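Local coordinates for viral structural protein 4 (Bombyx mori cytoplasmic polyhedrosis virus, PDB 6TZ0) that binds GTP and accompanies the viral RNA-dependent RNA polymerase, probably acting as a nucleotide-hydrolysing cofactor during transcription, at residues V351-G356 / V505-I510; G358-L363 / I486-F491; M1-P6 / S166-Y171; L156-D161 / T179-I184; S211-P216 / K241-G246. All coordinates share one frame; numbering follows the deposited sequence.

Contact 1 (V351-G356 / V505-I510); sequences VYAEKG and VLLRTI
V351 and V505 lie side by side and point the same way, CG2 of one 4.0 Å from CG2 of the other. The other branch of V351, CG1, stands anti to the backbone N (chi1 177°) and runs slantwise over L507, coming within 3.9 Å of its CB. On the same face of the sheet, CB of A353 meets L507 CD2 at 3.7 Å. The opposite face carries Y352 and L506, which touch loosely near their roots while the tyrosine ring leads away toward N492. Between these faces the strands pair in parallel: Y352 N donates to V505 O (3.1 Å) and L507 N to Y352 O. From A353 the chain runs into what is consistent with a Walker A P-loop; K355 and G356 bind GTP in this protein, though no nucleotide is bound to this chain in the model. Strand 347-353 is the middle strand of the sheet, with 484-489 along its other edge, strand 543-545 outside 504-507, and K359 and L363 of helix 359-374 packed over the V351-A353-L507 face.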
# COMPACT_ATOMS: atom_id res chain seq x y z
N VAL B 351 -17.83 -1.54 -24.58
CA VAL B 351 -18.66 -0.36 -24.75
C VAL B 351 -20.00 -0.63 -24.08
O VAL B 351 -20.76 -1.50 -24.52
CB VAL B 351 -18.86 -0.01 -26.23
CG1 VAL B 351 -19.79 1.18 -26.36
CG2 VAL B 351 -17.54 0.29 -26.88
N TYR B 352 -20.30 0.12 -23.03
CA TYR B 352 -21.60 0.04 -22.37
C TYR B 352 -22.53 1.12 -22.90
O TYR B 352 -22.10 2.23 -23.22
CB TYR B 352 -21.48 0.20 -20.86
CG TYR B 352 -20.75 -0.92 -20.18
CD1 TYR B 352 -21.35 -2.16 -20.05
CD2 TYR B 352 -19.50 -0.73 -19.63
CE1 TYR B 352 -20.70 -3.18 -19.42
CE2 TYR B 352 -18.85 -1.75 -18.99
CZ TYR B 352 -19.46 -2.98 -18.89
OH TYR B 352 -18.83 -4.01 -18.25
N ALA B 353 -23.81 0.79 -22.97
CA ALA B 353 -24.82 1.72 -23.44
C ALA B 353 -26.16 1.30 -22.88
O ALA B 353 -26.36 0.15 -22.51
CB ALA B 353 -24.87 1.78 -24.97
N GLU B 354 -27.08 2.26 -22.84
CA GLU B 354 -28.44 1.93 -22.45
C GLU B 354 -29.14 1.17 -23.57
O GLU B 354 -28.86 1.36 -24.76
CB GLU B 354 -29.25 3.18 -22.10
CG GLU B 354 -28.87 3.82 -20.78
CD GLU B 354 -29.76 5.00 -20.44
OE1 GLU B 354 -30.59 5.39 -21.28
OE2 GLU B 354 -29.62 5.55 -19.33
N LYS B 355 -30.04 0.29 -23.17
CA LYS B 355 -30.78 -0.57 -24.09
C LYS B 355 -31.78 0.29 -24.84
O LYS B 355 -32.83 0.65 -24.31
CB LYS B 355 -31.45 -1.67 -23.29
CG LYS B 355 -32.11 -2.73 -24.12
CD LYS B 355 -32.60 -3.85 -23.24
CE LYS B 355 -33.33 -4.86 -24.07
NZ LYS B 355 -32.41 -5.47 -25.06
N GLY B 356 -31.46 0.63 -26.09
CA GLY B 356 -32.32 1.48 -26.88
C GLY B 356 -31.59 2.62 -27.52
O GLY B 356 -32.20 3.48 -28.17
N VAL B 505 -15.59 2.15 -21.91
CA VAL B 505 -16.24 3.44 -22.04
C VAL B 505 -17.74 3.23 -21.93
O VAL B 505 -18.24 2.11 -21.98
CB VAL B 505 -15.89 4.15 -23.36
CG1 VAL B 505 -14.42 4.42 -23.44
CG2 VAL B 505 -16.34 3.32 -24.54
N LEU B 506 -18.46 4.34 -21.79
CA LEU B 506 -19.91 4.33 -21.82
C LEU B 506 -20.37 5.23 -22.95
O LEU B 506 -19.89 6.35 -23.09
CB LEU B 506 -20.48 4.79 -20.47
CG LEU B 506 -21.95 4.48 -20.16
CD1 LEU B 506 -22.08 4.22 -18.68
CD2 LEU B 506 -22.86 5.62 -20.53
N LEU B 507 -21.31 4.73 -23.74
CA LEU B 507 -21.80 5.41 -24.93
C LEU B 507 -23.13 6.09 -24.67
O LEU B 507 -24.03 5.50 -24.07
CB LEU B 507 -21.91 4.40 -26.08
CG LEU B 507 -22.44 4.73 -27.47
CD1 LEU B 507 -21.72 3.94 -28.50
CD2 LEU B 507 -23.87 4.30 -27.53
N ARG B 508 -23.26 7.33 -25.12
CA ARG B 508 -24.52 8.05 -25.15
C ARG B 508 -24.81 8.48 -26.58
O ARG B 508 -23.90 8.84 -27.31
CB ARG B 508 -24.50 9.29 -24.25
CG ARG B 508 -24.23 9.04 -22.79
CD ARG B 508 -25.36 8.32 -22.09
NE ARG B 508 -25.08 8.17 -20.67
CZ ARG B 508 -25.54 8.99 -19.73
NH1 ARG B 508 -26.32 9.99 -20.06
NH2 ARG B 508 -25.23 8.78 -18.46
N THR B 509 -26.08 8.42 -26.97
CA THR B 509 -26.51 8.84 -28.30
C THR B 509 -27.64 9.84 -28.20
O THR B 509 -28.02 10.28 -27.11
CB THR B 509 -26.97 7.65 -29.15
OG1 THR B 509 -28.02 6.95 -28.48
CG2 THR B 509 -25.83 6.71 -29.43
N ILE B 510 -28.18 10.22 -29.35
CA ILE B 510 -29.36 11.07 -29.41
C ILE B 510 -30.61 10.20 -29.41
O ILE B 510 -31.39 10.17 -30.37
CB ILE B 510 -29.29 11.97 -30.65
CG1 ILE B 510 -28.89 11.16 -31.89
CG2 ILE B 510 -28.27 13.06 -30.46
CD1 ILE B 510 -29.46 11.71 -33.12

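Contact 2 (G358-L363 / I486-F491); sequences GKTSFL and IVEGHF
E488 reaches from its strand toward L363, tip to tip, while T360 crosses it at about a right angle. Van der Waals contacts make up most of this meeting. T360 CG2 lies 3.3 Å from E488 OE1, and K359 CG lies 3.7 Å from the same OE1. On the other carboxylate oxygen, L363 CD1 is 3.4 Å from E488 OE2. The glutamate chain is extended beyond CG (chi2 176°), which carries CD out among these three side chains. One purely apolar pair is added farther back along the strand, L363 CD2 against I486 CG2 at 4.3 Å.

The helix is the one that follows the probable P-loop, in the strand-loop-helix arrangement of P-loop nucleotide-binding folds, and it packs over the sheet nearly antiparallel to strand 484-489, at 167°. G358, K359, T360 and S361 all belong to the GTP sites of this protein, although no GTP is bound to this chain here, and the contact brings the first turn of the helix against E488.

Polar relations are looser. K359 NZ lies 5.1 Å from E488 OE1, too far for a salt bridge; the same NZ is 4.3 Å from H490 NE2, obliquely to that ring. The firm polar partner of E488 lies outside, where OE2 is hydrogen-bonded to H380 NE2 of the neighbouring strand 378-381. H490, for its part, stacks on the ring of Y534.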
# COMPACT_ATOMS: atom_id res chain seq x y z
N GLY B 358 -29.26 2.49 -29.93
CA GLY B 358 -28.84 2.30 -31.31
C GLY B 358 -27.34 2.16 -31.41
O GLY B 358 -26.71 2.76 -32.29
N LYS B 359 -26.75 1.36 -30.52
CA LYS B 359 -25.31 1.27 -30.41
C LYS B 359 -24.69 0.25 -31.36
O LYS B 359 -23.51 0.39 -31.71
CB LYS B 359 -24.89 0.96 -28.97
CG LYS B 359 -25.19 -0.43 -28.42
CD LYS B 359 -26.60 -0.56 -27.85
CE LYS B 359 -26.75 -1.81 -27.01
NZ LYS B 359 -28.15 -1.99 -26.56
N THR B 360 -25.45 -0.75 -31.80
CA THR B 360 -24.90 -1.71 -32.76
C THR B 360 -24.72 -1.07 -34.13
O THR B 360 -23.74 -1.35 -34.83
CB THR B 360 -25.81 -2.93 -32.87
OG1 THR B 360 -27.10 -2.53 -33.33
CG2 THR B 360 -25.95 -3.61 -31.53
N SER B 361 -25.65 -0.19 -34.51
CA SER B 361 -25.58 0.48 -35.80
C SER B 361 -24.37 1.41 -35.88
O SER B 361 -23.76 1.56 -36.95
CB SER B 361 -26.87 1.26 -36.05
OG SER B 361 -26.80 1.97 -37.28
N PHE B 362 -24.01 2.05 -34.77
CA PHE B 362 -22.79 2.85 -34.79
C PHE B 362 -21.54 1.98 -34.72
O PHE B 362 -20.58 2.22 -35.44
CB PHE B 362 -22.76 3.87 -33.66
CG PHE B 362 -21.45 4.58 -33.54
CD1 PHE B 362 -21.06 5.50 -34.50
CD2 PHE B 362 -20.60 4.33 -32.48
CE1 PHE B 362 -19.85 6.13 -34.40
CE2 PHE B 362 -19.39 4.97 -32.39
CZ PHE B 362 -19.01 5.87 -33.35
N LEU B 363 -21.53 0.98 -33.83
CA LEU B 363 -20.30 0.23 -33.61
C LEU B 363 -19.95 -0.70 -34.76
O LEU B 363 -18.77 -1.04 -34.91
CB LEU B 363 -20.39 -0.53 -32.29
CG LEU B 363 -20.27 0.36 -31.06
CD1 LEU B 363 -20.58 -0.40 -29.79
CD2 LEU B 363 -18.86 0.91 -30.98
N ILE B 486 -14.56 -5.88 -30.31
CA ILE B 486 -15.38 -4.83 -29.74
C ILE B 486 -16.62 -5.51 -29.18
O ILE B 486 -17.43 -6.05 -29.93
CB ILE B 486 -15.76 -3.76 -30.77
CG1 ILE B 486 -14.52 -3.00 -31.22
CG2 ILE B 486 -16.77 -2.80 -30.18
CD1 ILE B 486 -14.76 -2.13 -32.40
N VAL B 487 -16.75 -5.50 -27.86
CA VAL B 487 -17.80 -6.23 -27.16
C VAL B 487 -18.71 -5.22 -26.48
O VAL B 487 -18.24 -4.27 -25.85
CB VAL B 487 -17.20 -7.21 -26.13
CG1 VAL B 487 -18.28 -7.95 -25.40
CG2 VAL B 487 -16.25 -8.17 -26.82
N GLU B 488 -20.02 -5.40 -26.63
CA GLU B 488 -21.01 -4.55 -26.01
C GLU B 488 -21.54 -5.20 -24.74
O GLU B 488 -21.58 -6.43 -24.61
CB GLU B 488 -22.16 -4.29 -26.98
CG GLU B 488 -21.75 -3.64 -28.27
CD GLU B 488 -22.92 -3.50 -29.21
OE1 GLU B 488 -24.02 -3.96 -28.86
OE2 GLU B 488 -22.74 -2.95 -30.31
N GLY B 489 -21.96 -4.36 -23.79
CA GLY B 489 -22.50 -4.85 -22.54
C GLY B 489 -23.71 -4.04 -22.12
O GLY B 489 -23.97 -2.97 -22.66
N HIS B 490 -24.44 -4.57 -21.14
CA HIS B 490 -25.61 -3.87 -20.64
C HIS B 490 -25.42 -3.20 -19.29
O HIS B 490 -26.12 -2.23 -19.01
CB HIS B 490 -26.82 -4.80 -20.53
CG HIS B 490 -27.43 -5.16 -21.85
ND1 HIS B 490 -27.32 -6.41 -22.41
CD2 HIS B 490 -28.13 -4.41 -22.73
CE1 HIS B 490 -27.97 -6.43 -23.56
NE2 HIS B 490 -28.46 -5.23 -23.78
N PHE B 491 -24.51 -3.69 -18.44
CA PHE B 491 -24.40 -3.15 -17.09
C PHE B 491 -23.03 -3.44 -16.52
O PHE B 491 -22.33 -4.35 -16.97
CB PHE B 491 -25.51 -3.68 -16.18
CG PHE B 491 -25.63 -5.18 -16.13
CD1 PHE B 491 -26.44 -5.85 -17.02
CD2 PHE B 491 -24.96 -5.91 -15.16
CE1 PHE B 491 -26.57 -7.22 -16.97
CE2 PHE B 491 -25.09 -7.28 -15.11
CZ PHE B 491 -25.89 -7.93 -16.02

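Contact 3 (M1-P6 / S166-Y171); sequences MFAIDP and SLIPNY
I4 leans from the N-terminal arm onto L167, I168 and P169, the turn between helices 162-166 and 170-176. That turn belongs to a beta-alpha-beta crossover, the two helices joining parallel strands 157-159 and 182-184, and P169 takes the N-cap position of the second helix.

The isoleucine can be followed outward. At CB the chain branches, and CG1 is set anti to the carbonyl carbon (chi1 -60°), beside the backbone N. CG1 comes 3.7 Å from L167 O and makes a looser contact with P169 CD at 4.5 Å. CD1 then continues anti to CA (chi2 164°), slanting across L167: like CG1 it lies against L167 O, at 3.7 Å, and it also touches L167 CB at 3.8 Å and has I168 CG1 at 4.3 Å. Beyond the two segments the same side chain packs on L12 of helix 10-15, which also touches L167, so that the arm, its first helix and the turn share one apolar patch.

Next to I4, the short side chain of A3 is directed at the turn. Its CB sits against I168, 3.8 Å from CG1 and 3.9 Å from CD1. The site is far from the GTP-binding residues, but the polymerase chain is close by, its T462 hydrogen-bonded to OD1 of N170. The P169 ring is approached from the arm by a backbone oxygen, A3 O, which lies 3.5 Å from CD.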
# COMPACT_ATOMS: atom_id res chain seq x y z
N MET B 1 -6.56 41.64 -19.47
CA MET B 1 -5.59 40.59 -19.79
C MET B 1 -6.20 39.19 -19.85
O MET B 1 -6.60 38.64 -18.83
CB MET B 1 -4.45 40.60 -18.77
CG MET B 1 -3.40 39.55 -19.06
SD MET B 1 -1.99 39.60 -17.97
CE MET B 1 -1.09 38.17 -18.53
N PHE B 2 -6.24 38.62 -21.04
CA PHE B 2 -6.79 37.30 -21.25
C PHE B 2 -5.75 36.23 -20.94
O PHE B 2 -4.55 36.49 -20.88
CB PHE B 2 -7.26 37.15 -22.69
CG PHE B 2 -8.45 37.98 -23.02
CD1 PHE B 2 -9.73 37.49 -22.83
CD2 PHE B 2 -8.30 39.27 -23.49
CE1 PHE B 2 -10.82 38.26 -23.12
CE2 PHE B 2 -9.39 40.04 -23.78
CZ PHE B 2 -10.65 39.53 -23.59
N ALA B 3 -6.23 35.00 -20.73
CA ALA B 3 -5.33 33.88 -20.52
C ALA B 3 -4.56 33.54 -21.78
O ALA B 3 -3.41 33.11 -21.72
CB ALA B 3 -6.10 32.67 -20.02
N ILE B 4 -5.18 33.74 -22.94
CA ILE B 4 -4.55 33.53 -24.23
C ILE B 4 -4.54 34.87 -24.95
O ILE B 4 -5.58 35.53 -25.03
CB ILE B 4 -5.30 32.46 -25.05
CG1 ILE B 4 -5.29 31.13 -24.30
CG2 ILE B 4 -4.68 32.28 -26.41
CD1 ILE B 4 -6.28 30.14 -24.80
N ASP B 5 -3.38 35.25 -25.45
CA ASP B 5 -3.17 36.57 -26.03
C ASP B 5 -3.95 36.70 -27.34
O ASP B 5 -3.71 35.91 -28.26
CB ASP B 5 -1.68 36.76 -26.26
CG ASP B 5 -1.29 38.20 -26.52
OD1 ASP B 5 -2.17 39.08 -26.52
OD2 ASP B 5 -0.09 38.45 -26.71
N PRO B 6 -4.88 37.66 -27.47
CA PRO B 6 -5.61 37.79 -28.73
C PRO B 6 -4.79 38.37 -29.86
O PRO B 6 -5.13 38.13 -31.02
CB PRO B 6 -6.78 38.72 -28.37
CG PRO B 6 -6.88 38.65 -26.90
CD PRO B 6 -5.48 38.49 -26.42
N SER B 166 -7.68 24.11 -22.37
CA SER B 166 -6.55 23.27 -22.75
C SER B 166 -5.42 24.06 -23.37
O SER B 166 -4.27 23.60 -23.35
CB SER B 166 -7.01 22.19 -23.72
OG SER B 166 -7.39 22.76 -24.95
N LEU B 167 -5.71 25.23 -23.92
CA LEU B 167 -4.73 26.04 -24.62
C LEU B 167 -4.13 27.14 -23.76
O LEU B 167 -3.34 27.93 -24.27
CB LEU B 167 -5.36 26.65 -25.87
CG LEU B 167 -5.78 25.60 -26.89
CD1 LEU B 167 -6.57 26.22 -28.01
CD2 LEU B 167 -4.55 24.91 -27.44
N ILE B 168 -4.50 27.22 -22.49
CA ILE B 168 -3.91 28.22 -21.61
C ILE B 168 -2.47 27.83 -21.30
O ILE B 168 -2.20 26.64 -21.06
CB ILE B 168 -4.74 28.36 -20.32
CG1 ILE B 168 -6.13 28.92 -20.64
CG2 ILE B 168 -4.07 29.25 -19.31
CD1 ILE B 168 -7.08 28.90 -19.47
N PRO B 169 -1.51 28.75 -21.37
CA PRO B 169 -0.12 28.43 -21.03
C PRO B 169 0.05 28.04 -19.57
O PRO B 169 -0.83 28.24 -18.73
CB PRO B 169 0.62 29.73 -21.34
CG PRO B 169 -0.22 30.41 -22.32
CD PRO B 169 -1.62 30.09 -21.97
N ASN B 170 1.22 27.48 -19.27
CA ASN B 170 1.47 26.95 -17.94
C ASN B 170 1.62 28.05 -16.90
O ASN B 170 1.12 27.93 -15.78
CB ASN B 170 2.71 26.06 -17.95
CG ASN B 170 2.46 24.74 -18.64
OD1 ASN B 170 1.42 24.12 -18.47
ND2 ASN B 170 3.44 24.29 -19.41
N TYR B 171 2.30 29.14 -17.26
CA TYR B 171 2.53 30.22 -16.31
C TYR B 171 1.24 30.96 -15.96
O TYR B 171 1.07 31.41 -14.82
CB TYR B 171 3.61 31.18 -16.83
CG TYR B 171 3.39 31.71 -18.24
CD1 TYR B 171 2.62 32.84 -18.47
CD2 TYR B 171 3.96 31.07 -19.33
CE1 TYR B 171 2.42 33.32 -19.75
CE2 TYR B 171 3.77 31.55 -20.61
CZ TYR B 171 3.00 32.67 -20.81
OH TYR B 171 2.80 33.14 -22.08

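Contact 4 (L156-D161 / T179-I184); sequences LIIFDD and TQPHII
L156 and H182 open a parallel ladder: H182 N donates to L156 O at 2.8 Å. H182 O in turn takes the N-H of I158 at 3.1 Å. I158 O then accepts from I184 N (3.0 Å), and I184 O from D160 N, also at 3.0 Å but noticeably bent, with 132° at the hydrogen. H182, I158 and I184 therefore have both backbone polar atoms used within this pair of strands. The I157 carbonyl faces the other edge, where A3 N of the N-terminal arm serves it. Of the polar side chains, T179 turns its OG1 to L175 O, and D161, at the N-cap of helix 162-166, has OD2 bonded to Y16 OH.

Strands 157-159 and 182-184 are the two parallel strands of a beta-alpha-beta crossover. Over one face the tip of I184, CD1, fits beside I157 CG2 (3.7 Å) and at the edge of the F159 ring, near its plane, 3.6 Å from CE1. On the other, I158 CD1 crosses over P181 and meets its CB at 3.9 Å. The polymerase chain packs against P181 and I183 through R578 and Y583. Every cross-strand hydrogen bond is made by main-chain atoms; no side-chain hydrogen bond or salt bridge joins the two segments, so the pairing rests on main-chain bonds and apolar fit.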
# COMPACT_ATOMS: atom_id res chain seq x y z
N LEU B 156 -7.28 38.88 -14.83
CA LEU B 156 -7.04 37.70 -15.65
C LEU B 156 -8.38 37.13 -16.11
O LEU B 156 -9.28 36.92 -15.29
CB LEU B 156 -6.24 36.68 -14.85
CG LEU B 156 -5.54 35.52 -15.56
CD1 LEU B 156 -4.27 35.22 -14.82
CD2 LEU B 156 -6.40 34.29 -15.55
N ILE B 157 -8.50 36.87 -17.41
CA ILE B 157 -9.78 36.57 -18.03
C ILE B 157 -9.73 35.20 -18.68
O ILE B 157 -8.86 34.94 -19.52
CB ILE B 157 -10.16 37.65 -19.06
CG1 ILE B 157 -10.27 39.01 -18.38
CG2 ILE B 157 -11.47 37.32 -19.68
CD1 ILE B 157 -10.33 40.14 -19.33
N ILE B 158 -10.67 34.33 -18.31
CA ILE B 158 -10.73 32.95 -18.79
C ILE B 158 -12.11 32.71 -19.39
O ILE B 158 -13.12 33.15 -18.82
CB ILE B 158 -10.46 31.95 -17.65
CG1 ILE B 158 -9.17 32.26 -16.93
CG2 ILE B 158 -10.31 30.55 -18.17
CD1 ILE B 158 -9.01 31.48 -15.66
N PHE B 159 -12.16 32.02 -20.52
CA PHE B 159 -13.43 31.50 -21.02
C PHE B 159 -13.77 30.20 -20.31
O PHE B 159 -12.88 29.47 -19.87
CB PHE B 159 -13.40 31.25 -22.53
CG PHE B 159 -13.35 32.49 -23.37
CD1 PHE B 159 -13.51 33.75 -22.83
CD2 PHE B 159 -13.19 32.39 -24.74
CE1 PHE B 159 -13.47 34.87 -23.62
CE2 PHE B 159 -13.16 33.51 -25.53
CZ PHE B 159 -13.30 34.75 -24.97
N ASP B 160 -15.05 29.88 -20.23
CA ASP B 160 -15.49 28.67 -19.54
C ASP B 160 -15.67 27.50 -20.51
O ASP B 160 -16.53 26.64 -20.33
CB ASP B 160 -16.79 28.94 -18.78
CG ASP B 160 -17.02 27.96 -17.64
OD1 ASP B 160 -16.17 27.08 -17.42
OD2 ASP B 160 -18.07 28.07 -16.97
N ASP B 161 -14.86 27.46 -21.57
CA ASP B 161 -14.83 26.40 -22.55
C ASP B 161 -13.66 25.47 -22.24
O ASP B 161 -12.66 25.89 -21.66
CB ASP B 161 -14.67 26.99 -23.95
CG ASP B 161 -14.96 26.01 -25.06
OD1 ASP B 161 -15.33 24.85 -24.77
OD2 ASP B 161 -14.82 26.39 -26.23
N THR B 179 -5.18 34.44 -7.70
CA THR B 179 -5.91 35.51 -8.37
C THR B 179 -7.38 35.12 -8.34
O THR B 179 -7.71 33.94 -8.36
CB THR B 179 -5.40 35.67 -9.82
OG1 THR B 179 -4.00 35.96 -9.81
CG2 THR B 179 -6.09 36.79 -10.56
N GLN B 180 -8.25 36.12 -8.22
CA GLN B 180 -9.65 35.91 -8.56
C GLN B 180 -9.82 36.21 -10.04
O GLN B 180 -9.82 37.39 -10.43
CB GLN B 180 -10.57 36.81 -7.74
CG GLN B 180 -10.60 36.51 -6.25
CD GLN B 180 -11.06 35.11 -5.95
OE1 GLN B 180 -10.32 34.31 -5.38
NE2 GLN B 180 -12.28 34.78 -6.36
N PRO B 181 -9.97 35.21 -10.90
CA PRO B 181 -10.08 35.48 -12.34
C PRO B 181 -11.50 35.89 -12.69
O PRO B 181 -12.44 35.75 -11.90
CB PRO B 181 -9.73 34.13 -12.96
CG PRO B 181 -10.22 33.16 -11.98
CD PRO B 181 -10.01 33.77 -10.63
N HIS B 182 -11.65 36.40 -13.90
CA HIS B 182 -12.95 36.78 -14.42
C HIS B 182 -13.38 35.73 -15.42
O HIS B 182 -12.85 35.66 -16.53
CB HIS B 182 -12.90 38.16 -15.06
CG HIS B 182 -14.24 38.68 -15.48
ND1 HIS B 182 -14.79 38.41 -16.71
CD2 HIS B 182 -15.15 39.42 -14.81
CE1 HIS B 182 -15.98 38.98 -16.79
NE2 HIS B 182 -16.22 39.60 -15.65
N ILE B 183 -14.35 34.91 -15.05
CA ILE B 183 -14.75 33.74 -15.83
C ILE B 183 -15.96 34.10 -16.66
O ILE B 183 -16.98 34.55 -16.13
CB ILE B 183 -15.03 32.55 -14.90
CG1 ILE B 183 -13.78 32.24 -14.09
CG2 ILE B 183 -15.45 31.34 -15.71
CD1 ILE B 183 -14.01 31.36 -12.93
N ILE B 184 -15.87 33.89 -17.97
CA ILE B 184 -16.92 34.25 -18.91
C ILE B 184 -17.68 32.98 -19.27
O ILE B 184 -17.07 32.04 -19.79
CB ILE B 184 -16.35 34.91 -20.17
CG1 ILE B 184 -15.60 36.18 -19.80
CG2 ILE B 184 -17.45 35.23 -21.14
CD1 ILE B 184 -14.89 36.80 -20.96

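Contact 5 (S211-P216 / K241-G246); sequences SNLAAP and KLYGYG
Two tyrosines, Y243 and Y245, receive the 211-216 loop on their ring faces. L213 has CG anti to its backbone N (chi1 170°), a choice that puts CG over Y243, 4.2 Å from the ring centroid, in a CH-pi contact. The leucine crosses the tyrosine at about a right angle, and its CD2 lies 3.5 Å from CZ. The hydroxyl of Y243 is hydrogen-bonded to R234 outside the two segments.

P216 reaches toward Y245 tip to tip, and CD sits over the face of the ring, offset toward the rim, 3.9 Å from the centroid, a second CH-pi contact; CB of the proline is 3.7 Å from CE1. At its far end Y245 OH donates to A214 O at 2.7 Å, with this carbonyl oxygen in the plane of the ring at its edge. Together the face contact and the hydroxyl bond probably restrict the ring's rotation.

Between the tyrosines, G244 turns the chain with positive phi (80°), just after helix 236-242 ends. I239 of that helix packs against both L213 and Y245, while L208 of strand 204-208 also touches Y245, placing the contact between the helix end and the loop that joins strands 204-208 and 226-230.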
# COMPACT_ATOMS: atom_id res chain seq x y z
N SER B 211 -36.36 37.97 -41.21
CA SER B 211 -37.18 39.14 -40.94
C SER B 211 -36.36 40.39 -40.68
O SER B 211 -36.85 41.50 -40.91
CB SER B 211 -38.08 38.87 -39.73
OG SER B 211 -37.30 38.74 -38.56
N ASN B 212 -35.13 40.23 -40.20
CA ASN B 212 -34.25 41.33 -39.85
C ASN B 212 -33.64 41.98 -41.08
O ASN B 212 -33.18 43.13 -41.00
CB ASN B 212 -33.13 40.80 -38.95
CG ASN B 212 -32.42 41.87 -38.17
OD1 ASN B 212 -32.82 43.03 -38.18
ND2 ASN B 212 -31.36 41.48 -37.49
N LEU B 213 -33.64 41.29 -42.21
CA LEU B 213 -32.73 41.56 -43.31
C LEU B 213 -33.04 42.86 -44.04
O LEU B 213 -34.12 43.03 -44.60
CB LEU B 213 -32.74 40.38 -44.27
CG LEU B 213 -32.04 40.50 -45.61
CD1 LEU B 213 -31.23 39.29 -45.86
CD2 LEU B 213 -33.16 40.51 -46.61
N ALA B 214 -32.06 43.76 -44.04
CA ALA B 214 -32.12 45.01 -44.79
C ALA B 214 -30.69 45.48 -45.02
O ALA B 214 -29.73 44.82 -44.62
CB ALA B 214 -32.94 46.06 -44.06
N ALA B 215 -30.56 46.63 -45.67
CA ALA B 215 -29.27 47.27 -45.86
C ALA B 215 -28.71 47.73 -44.52
O ALA B 215 -29.47 48.03 -43.60
CB ALA B 215 -29.42 48.45 -46.81
N PRO B 216 -27.38 47.79 -44.37
CA PRO B 216 -26.81 48.17 -43.06
C PRO B 216 -27.00 49.63 -42.70
O PRO B 216 -26.74 49.99 -41.55
CB PRO B 216 -25.33 47.84 -43.21
CG PRO B 216 -25.08 47.93 -44.64
CD PRO B 216 -26.31 47.45 -45.32
N LYS B 241 -23.14 41.24 -51.79
CA LYS B 241 -23.21 42.10 -52.97
C LYS B 241 -24.60 42.68 -53.22
O LYS B 241 -24.72 43.65 -53.97
CB LYS B 241 -22.77 41.35 -54.23
CG LYS B 241 -23.78 40.33 -54.73
CD LYS B 241 -23.30 39.63 -55.99
CE LYS B 241 -23.39 40.55 -57.19
NZ LYS B 241 -24.80 40.89 -57.52
N LEU B 242 -25.64 42.11 -52.61
CA LEU B 242 -27.00 42.50 -52.93
C LEU B 242 -27.61 43.42 -51.89
O LEU B 242 -28.51 44.20 -52.21
CB LEU B 242 -27.86 41.24 -53.08
CG LEU B 242 -29.27 41.36 -53.65
CD1 LEU B 242 -29.19 41.86 -55.08
CD2 LEU B 242 -29.99 40.03 -53.60
N TYR B 243 -27.11 43.38 -50.66
CA TYR B 243 -27.60 44.24 -49.59
C TYR B 243 -26.54 45.19 -49.07
O TYR B 243 -26.79 45.89 -48.09
CB TYR B 243 -28.16 43.39 -48.46
CG TYR B 243 -29.38 42.61 -48.86
CD1 TYR B 243 -30.63 43.20 -48.87
CD2 TYR B 243 -29.28 41.29 -49.28
CE1 TYR B 243 -31.75 42.50 -49.25
CE2 TYR B 243 -30.38 40.58 -49.67
CZ TYR B 243 -31.62 41.19 -49.66
OH TYR B 243 -32.73 40.48 -50.04
N GLY B 244 -25.37 45.24 -49.69
CA GLY B 244 -24.38 46.23 -49.32
C GLY B 244 -23.57 45.92 -48.08
O GLY B 244 -23.22 46.83 -47.33
N TYR B 245 -23.26 44.65 -47.86
CA TYR B 245 -22.45 44.22 -46.72
C TYR B 245 -21.03 43.88 -47.17
O TYR B 245 -20.41 42.95 -46.66
CB TYR B 245 -23.10 43.04 -46.02
CG TYR B 245 -24.32 43.42 -45.20
CD1 TYR B 245 -24.18 43.82 -43.89
CD2 TYR B 245 -25.58 43.41 -45.76
CE1 TYR B 245 -25.28 44.18 -43.14
CE2 TYR B 245 -26.68 43.77 -45.02
CZ TYR B 245 -26.52 44.15 -43.71
OH TYR B 245 -27.62 44.51 -42.96
N GLY B 246 -20.50 44.65 -48.12
CA GLY B 246 -19.22 44.32 -48.71
C GLY B 246 -18.03 44.59 -47.82
O GLY B 246 -17.07 43.81 -47.81

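How the contacts relate
Along the chain, contacts 3 and 4 come first and interlock, their segments alternating; contact 5 follows, then contact 1, whose two segments enclose those of contact 2. Contacts 1 and 2 are centred 7 Å apart on one parallel sheet, where strand 347-353 pairs with both 484-489 and 504-507, and together they frame the probable P-loop, part of the GTP sites. Contacts 3 and 4, 10 Å apart, share the crossover around strands 157-159 and 182-184, and the polymerase chain touches both. This pair lies across the chain's centre from contact 2, about 39 Å away between centres. Contact 5 stands apart, at least 36 Å from every other centre. The GTP-binding region and N-terminal crossover are separate parts of the fold, though the polymerase also reaches contact 1 at R508.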